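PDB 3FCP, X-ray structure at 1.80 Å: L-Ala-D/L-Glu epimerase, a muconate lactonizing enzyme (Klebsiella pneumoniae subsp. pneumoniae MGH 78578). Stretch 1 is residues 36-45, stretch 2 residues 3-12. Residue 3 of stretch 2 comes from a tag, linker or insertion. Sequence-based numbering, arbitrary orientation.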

# COMPACT_ATOMS: atom_id res chain seq x y z
N VAL A 36 -45.46 -5.00 -1.20
CA VAL A 36 -45.84 -4.48 -2.50
C VAL A 36 -45.85 -5.72 -3.40
O VAL A 36 -44.81 -6.31 -3.67
CB VAL A 36 -44.85 -3.44 -3.06
CG1 VAL A 36 -45.32 -2.99 -4.44
CG2 VAL A 36 -44.77 -2.24 -2.13
N ILE A 37 -47.05 -6.11 -3.82
CA ILE A 37 -47.24 -7.28 -4.64
C ILE A 37 -47.47 -6.89 -6.09
O ILE A 37 -48.14 -5.89 -6.38
CB ILE A 37 -48.46 -8.10 -4.13
CG1 ILE A 37 -48.21 -8.57 -2.69
CG2 ILE A 37 -48.74 -9.28 -5.05
CD1 ILE A 37 -47.02 -9.50 -2.54
N VAL A 38 -46.91 -7.67 -6.99
CA VAL A 38 -47.05 -7.40 -8.41
C VAL A 38 -47.55 -8.63 -9.16
O VAL A 38 -47.23 -9.76 -8.80
CB VAL A 38 -45.70 -6.95 -9.03
CG1 VAL A 38 -44.62 -7.95 -8.70
CG2 VAL A 38 -45.83 -6.83 -10.55
N ARG A 39 -48.37 -8.39 -10.18
CA ARG A 39 -48.86 -9.46 -11.03
C ARG A 39 -48.59 -8.98 -12.45
O ARG A 39 -49.06 -7.92 -12.86
CB ARG A 39 -50.36 -9.71 -10.85
CG ARG A 39 -50.87 -10.83 -11.76
CD ARG A 39 -52.27 -11.28 -11.38
NE ARG A 39 -53.23 -10.18 -11.44
CZ ARG A 39 -54.44 -10.23 -10.90
NH1 ARG A 39 -54.84 -11.32 -10.28
NH2 ARG A 39 -55.25 -9.17 -10.98
N LEU A 40 -47.80 -9.75 -13.18
CA LEU A 40 -47.46 -9.41 -14.54
C LEU A 40 -48.16 -10.38 -15.48
O LEU A 40 -48.05 -11.59 -15.32
CB LEU A 40 -45.94 -9.49 -14.72
CG LEU A 40 -45.34 -9.04 -16.06
CD1 LEU A 40 -43.88 -8.62 -15.85
CD2 LEU A 40 -45.45 -10.17 -17.08
N THR A 41 -48.90 -9.83 -16.44
CA THR A 41 -49.63 -10.65 -17.39
C THR A 41 -48.97 -10.61 -18.76
O THR A 41 -48.67 -9.54 -19.28
CB THR A 41 -51.09 -10.18 -17.53
OG1 THR A 41 -51.74 -10.27 -16.26
CG2 THR A 41 -51.84 -11.04 -18.53
N ARG A 42 -48.74 -11.80 -19.32
CA ARG A 42 -48.12 -11.92 -20.64
C ARG A 42 -49.19 -12.05 -21.73
O ARG A 42 -50.35 -12.32 -21.44
CB ARG A 42 -47.21 -13.14 -20.67
CG ARG A 42 -45.95 -12.99 -19.82
CD ARG A 42 -45.39 -14.33 -19.38
NE ARG A 42 -45.28 -15.30 -20.48
CZ ARG A 42 -44.15 -15.93 -20.80
NH1 ARG A 42 -43.03 -15.70 -20.12
NH2 ARG A 42 -44.15 -16.84 -21.77
N SER A 43 -48.78 -11.87 -22.98
CA SER A 43 -49.70 -11.98 -24.11
C SER A 43 -50.19 -13.41 -24.33
O SER A 43 -51.17 -13.63 -25.05
CB SER A 43 -49.04 -11.46 -25.39
OG SER A 43 -47.84 -12.15 -25.66
N ASP A 44 -49.52 -14.39 -23.73
CA ASP A 44 -49.96 -15.77 -23.87
C ASP A 44 -50.94 -16.15 -22.76
O ASP A 44 -51.40 -17.29 -22.67
CB ASP A 44 -48.76 -16.73 -23.88
CG ASP A 44 -47.88 -16.60 -22.65
OD1 ASP A 44 -48.18 -15.78 -21.77
OD2 ASP A 44 -46.87 -17.34 -22.58
N GLY A 45 -51.28 -15.18 -21.91
CA GLY A 45 -52.20 -15.43 -20.82
C GLY A 45 -51.56 -15.87 -19.52
O GLY A 45 -52.23 -15.97 -18.49
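Stretch 2 (3-12) LTATVEQIES

Stretch 2 lies antiparallel beside stretch 1, strand 7-12 running against strand 36-42 with 159° between their N-to-C directions and an axial approach of 4.5 Å. R39 pairs with E11 through both backbone bonds, R39 N to E11 O and E11 N to R39 O, each 2.9 Å. At T41 and Q9 the ladder repeats: T41 N gives to Q9 O at 2.7 Å, Q9 N to T41 O at 3.1 Å. Here a beta bulge shifts the register by one, so T41 O also accepts from E8 N (2.8 Å), and R42 faces V7. Beyond the bulge S43 takes over: S43 N donates to T6 O (2.8 Å), while its side chain replaces a backbone acceptor, T6 N giving to S43 OG at 3.0 Å. On the face carrying R39, T41, Q9 and E11, a two-pronged salt bridge satisfies both carboxylate oxygens, R39 NE to E11 OE1 at 2.7 Å and R39 NH2 to E11 OE2 at 2.9 Å; R39 NH1 is bonded elsewhere in the structure. The other face is largely apolar, with L40 CG 3.9 Å from I10 CG1 and V38 CG2 4.0 Å from I10 CG2. Stretch 1 then closes a type I turn, G45 N to R42 O 3.0 Å, braced by the salt bridge from R42 NH2 to D44 OD2 (2.9 Å).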

# COMPACT_ATOMS: atom_id res chain seq x y z
N LEU A 3 -43.70 -20.27 -25.20
CA LEU A 3 -42.23 -20.14 -24.98
C LEU A 3 -41.84 -18.68 -25.07
O LEU A 3 -40.92 -18.22 -24.39
CB LEU A 3 -41.46 -20.97 -26.00
CG LEU A 3 -41.69 -22.49 -25.92
CD1 LEU A 3 -40.83 -23.20 -26.96
CD2 LEU A 3 -41.35 -22.99 -24.52
N THR A 4 -42.53 -17.94 -25.93
CA THR A 4 -42.26 -16.53 -26.09
C THR A 4 -43.57 -15.77 -25.99
O THR A 4 -44.61 -16.26 -26.41
CB THR A 4 -41.59 -16.22 -27.44
OG1 THR A 4 -41.14 -14.86 -27.44
CG2 THR A 4 -42.56 -16.41 -28.59
N ALA A 5 -43.50 -14.58 -25.42
CA ALA A 5 -44.67 -13.73 -25.24
C ALA A 5 -44.18 -12.34 -24.87
O ALA A 5 -43.01 -12.15 -24.55
CB ALA A 5 -45.56 -14.30 -24.12
N THR A 6 -45.08 -11.37 -24.91
CA THR A 6 -44.69 -10.02 -24.54
C THR A 6 -45.45 -9.68 -23.26
O THR A 6 -46.47 -10.30 -22.96
CB THR A 6 -45.05 -9.00 -25.64
OG1 THR A 6 -46.46 -9.01 -25.86
CG2 THR A 6 -44.33 -9.34 -26.93
N VAL A 7 -44.95 -8.71 -22.49
CA VAL A 7 -45.67 -8.33 -21.29
C VAL A 7 -46.83 -7.44 -21.71
O VAL A 7 -46.64 -6.41 -22.37
CB VAL A 7 -44.72 -7.63 -20.24
CG1 VAL A 7 -43.40 -7.29 -20.87
CG2 VAL A 7 -45.39 -6.39 -19.65
N GLU A 8 -48.04 -7.85 -21.38
CA GLU A 8 -49.22 -7.09 -21.75
C GLU A 8 -49.69 -6.17 -20.64
O GLU A 8 -50.16 -5.07 -20.91
CB GLU A 8 -50.36 -8.02 -22.16
CG GLU A 8 -50.23 -8.50 -23.59
CD GLU A 8 -51.56 -8.91 -24.21
OE1 GLU A 8 -51.63 -8.93 -25.46
OE2 GLU A 8 -52.51 -9.21 -23.45
N GLN A 9 -49.56 -6.62 -19.40
CA GLN A 9 -49.99 -5.80 -18.30
C GLN A 9 -49.19 -6.06 -17.03
O GLN A 9 -48.67 -7.16 -16.82
CB GLN A 9 -51.48 -6.00 -18.02
CG GLN A 9 -52.04 -5.00 -17.03
CD GLN A 9 -51.90 -3.56 -17.53
OE1 GLN A 9 -52.72 -3.09 -18.33
NE2 GLN A 9 -50.86 -2.87 -17.07
N ILE A 10 -49.11 -5.04 -16.19
CA ILE A 10 -48.42 -5.11 -14.92
C ILE A 10 -49.31 -4.40 -13.90
O ILE A 10 -49.67 -3.24 -14.07
CB ILE A 10 -47.03 -4.41 -14.97
CG1 ILE A 10 -46.08 -5.20 -15.88
CG2 ILE A 10 -46.44 -4.32 -13.57
CD1 ILE A 10 -44.70 -4.57 -16.06
N GLU A 11 -49.68 -5.12 -12.85
CA GLU A 11 -50.51 -4.59 -11.78
C GLU A 11 -49.69 -4.66 -10.50
O GLU A 11 -48.78 -5.48 -10.40
CB GLU A 11 -51.76 -5.45 -11.59
CG GLU A 11 -52.68 -5.59 -12.79
CD GLU A 11 -53.63 -6.77 -12.64
OE1 GLU A 11 -53.23 -7.91 -12.96
OE2 GLU A 11 -54.78 -6.56 -12.18
N SER A 12 -50.01 -3.82 -9.53
CA SER A 12 -49.32 -3.85 -8.25
C SER A 12 -50.23 -3.28 -7.18
O SER A 12 -51.07 -2.42 -7.45
CB SER A 12 -47.99 -3.08 -8.30
OG SER A 12 -48.18 -1.68 -8.45